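Local coordinates for protein 2-Cys Peroxiredoxin (Plasmodium vivax SaI-1, PDB 2I81) that probably reduces hydrogen peroxide and organic hydroperoxides through a reactive cysteine thiol, as a typical 2-Cys peroxiredoxin of the malaria parasite, at residues G51-L56 and N86-G91. Residues are numbered along the deposited sequence; the frame is centred on the assembly and turned at random.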
loop_
_atom_site.group_PDB
_atom_site.type_symbol
_atom_site.label_atom_id
_atom_site.label_comp_id
_atom_site.label_asym_id
_atom_site.label_seq_id
_atom_site.Cartn_x
_atom_site.Cartn_y
_atom_site.Cartn_z
ATOM N N GLY A 51 -40.083 13.414 -4.671
ATOM C CA GLY A 51 -40.892 14.481 -5.253
ATOM C C GLY A 51 -42.387 14.219 -5.227
ATOM O O GLY A 51 -43.175 15.081 -5.623
ATOM N N LYS A 52 -42.781 13.036 -4.761
ATOM C CA LYS A 52 -44.191 12.656 -4.730
ATOM C C LYS A 52 -44.728 12.495 -3.311
ATOM O O LYS A 52 -45.806 13.006 -2.998
ATOM C CB LYS A 52 -44.437 11.396 -5.566
ATOM C CG LYS A 52 -44.116 11.580 -7.042
ATOM C CD LYS A 52 -44.527 10.378 -7.870
ATOM C CE LYS A 52 -44.049 10.534 -9.308
ATOM N NZ LYS A 52 -44.551 9.435 -10.181
ATOM N N LYS A 53 -43.980 11.796 -2.457
ATOM C CA LYS A 53 -44.392 11.609 -1.061
ATOM C C LYS A 53 -43.274 11.237 -0.084
ATOM O O LYS A 53 -42.194 10.790 -0.480
ATOM C CB LYS A 53 -45.564 10.616 -0.954
ATOM C CG LYS A 53 -45.381 9.297 -1.699
ATOM C CD LYS A 53 -46.722 8.711 -2.144
ATOM C CE LYS A 53 -47.428 7.935 -1.030
ATOM N NZ LYS A 53 -48.116 8.809 -0.037
ATOM N N TYR A 54 -43.568 11.445 1.198
ATOM C CA TYR A 54 -42.673 11.110 2.298
ATOM C C TYR A 54 -42.615 9.599 2.479
ATOM O O TYR A 54 -43.586 8.896 2.197
ATOM C CB TYR A 54 -43.161 11.757 3.597
ATOM C CG TYR A 54 -43.308 13.263 3.546
ATOM C CD1 TYR A 54 -42.336 14.094 4.101
ATOM C CD2 TYR A 54 -44.423 13.859 2.955
ATOM C CE1 TYR A 54 -42.465 15.480 4.061
ATOM C CE2 TYR A 54 -44.562 15.241 2.908
ATOM C CZ TYR A 54 -43.581 16.045 3.463
ATOM O OH TYR A 54 -43.721 17.412 3.417
ATOM N N VAL A 55 -41.473 9.105 2.945
ATOM C CA VAL A 55 -41.293 7.676 3.164
ATOM C C VAL A 55 -40.961 7.401 4.624
ATOM O O VAL A 55 -40.008 7.964 5.170
ATOM C CB VAL A 55 -40.183 7.083 2.253
ATOM C CG1 VAL A 55 -40.034 5.582 2.479
ATOM C CG2 VAL A 55 -40.473 7.366 0.785
ATOM N N LEU A 56 -41.762 6.547 5.254
ATOM C CA LEU A 56 -41.421 6.016 6.564
ATOM C C LEU A 56 -40.963 4.572 6.389
ATOM O O LEU A 56 -41.778 3.648 6.315
ATOM C CB LEU A 56 -42.603 6.119 7.536
ATOM C CG LEU A 56 -42.291 6.089 9.039
ATOM C CD1 LEU A 56 -43.369 6.818 9.823
ATOM C CD2 LEU A 56 -42.117 4.668 9.566
ATOM N N ASN A 86 -49.567 12.359 3.687
ATOM C CA ASN A 86 -48.879 12.027 2.437
ATOM C C ASN A 86 -47.578 11.247 2.660
ATOM O O ASN A 86 -46.558 11.527 2.026
ATOM C CB ASN A 86 -48.635 13.290 1.588
ATOM C CG ASN A 86 -48.218 12.970 0.156
ATOM O OD1 ASN A 86 -47.296 13.583 -0.383
ATOM N ND2 ASN A 86 -48.895 12.006 -0.462
ATOM N N VAL A 87 -47.609 10.278 3.572
ATOM C CA VAL A 87 -46.429 9.439 3.791
ATOM C C VAL A 87 -46.671 7.986 3.380
ATOM O O VAL A 87 -47.727 7.410 3.661
ATOM C CB VAL A 87 -45.834 9.547 5.242
ATOM C CG1 VAL A 87 -45.940 10.969 5.786
ATOM C CG2 VAL A 87 -46.491 8.571 6.196
ATOM N N GLU A 88 -45.691 7.418 2.685
ATOM C CA GLU A 88 -45.718 6.011 2.314
ATOM C C GLU A 88 -45.068 5.187 3.418
ATOM O O GLU A 88 -43.939 5.458 3.837
ATOM C CB GLU A 88 -45.013 5.783 0.972
ATOM C CG GLU A 88 -44.993 4.324 0.499
ATOM C CD GLU A 88 -46.325 3.841 -0.067
ATOM O OE1 GLU A 88 -47.141 4.676 -0.512
ATOM O OE2 GLU A 88 -46.550 2.612 -0.071
ATOM N N LEU A 89 -45.804 4.182 3.878
ATOM C CA LEU A 89 -45.384 3.324 4.975
ATOM C C LEU A 89 -44.777 2.037 4.414
ATOM O O LEU A 89 -45.455 1.277 3.717
ATOM C CB LEU A 89 -46.595 3.023 5.868
ATOM C CG LEU A 89 -46.497 2.798 7.384
ATOM C CD1 LEU A 89 -46.366 1.323 7.722
ATOM C CD2 LEU A 89 -45.384 3.615 8.045
ATOM N N LEU A 90 -43.498 1.807 4.708
ATOM C CA LEU A 90 -42.780 0.639 4.195
ATOM C C LEU A 90 -42.089 -0.145 5.308
ATOM O O LEU A 90 -41.188 0.370 5.974
ATOM C CB LEU A 90 -41.750 1.052 3.132
ATOM C CG LEU A 90 -42.190 1.811 1.871
ATOM C CD1 LEU A 90 -40.972 2.206 1.048
ATOM C CD2 LEU A 90 -43.159 0.993 1.024
ATOM N N GLY A 91 -42.522 -1.388 5.508
ATOM C CA GLY A 91 -41.879 -2.294 6.457
ATOM C C GLY A 91 -40.757 -3.057 5.789
ATOM O O GLY A 91 -40.853 -3.392 4.608
HETATM O O HOH W 1 -49.784 8.140 1.952
#
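Y54, V55 and L56 pair in parallel with V87, E88 and L89, joining two neighbouring strands of the central sheet in the thioredoxin-like fold of peroxiredoxins. Helices 67-77 and 79-84 lie in the connection between the strands, as in a beta-alpha-beta crossover. Four backbone hydrogen bonds zip the pair together: Y54 N to N86 O, E88 N to Y54 O (2.6 Å), L56 N to E88 O, and L90 N to L56 O. The first is the most bent, at 147° about its hydrogen, and its acceptor N86 O also lies in the plane of the Y54 ring, at the edge, 3.3 Å from CD2.

On one face of the sheet, CB of Y54 rests 3.6 Å from CG1 of V87. Farther along, the L56 and L89 side chains run side by side and point the same way, their CD2 methyls 3.8 Å apart. The other face carries V55, whose CG1, anti to the backbone N (chi1 -179°), meets CD1 of L90. In the K53 chain, the bend at chi3 (-82°) helps bring CE to 3.3 Å from OE1 of E88, and a second bend at chi4 sets the direction of NZ. The ammonium stays 4.3 Å from that oxygen (NZ to OE1), beyond salt-bridge range, and instead donates to a water, 2.7 Å from NZ, that in turn donates to V87 O.

F82 of helix 79-84 packs on V87, L56 and L89, and I175 of helix 168-184 on V87 and L56; F49 packs against V55 and E88. N86, with its positive phi, is the C-prime residue of the Schellman motif that ends helix 79-84 and turns the chain into its strand. The Y54 hydroxyl reaches past the apolar row, where OH hydrogen-bonds OE1 of E182.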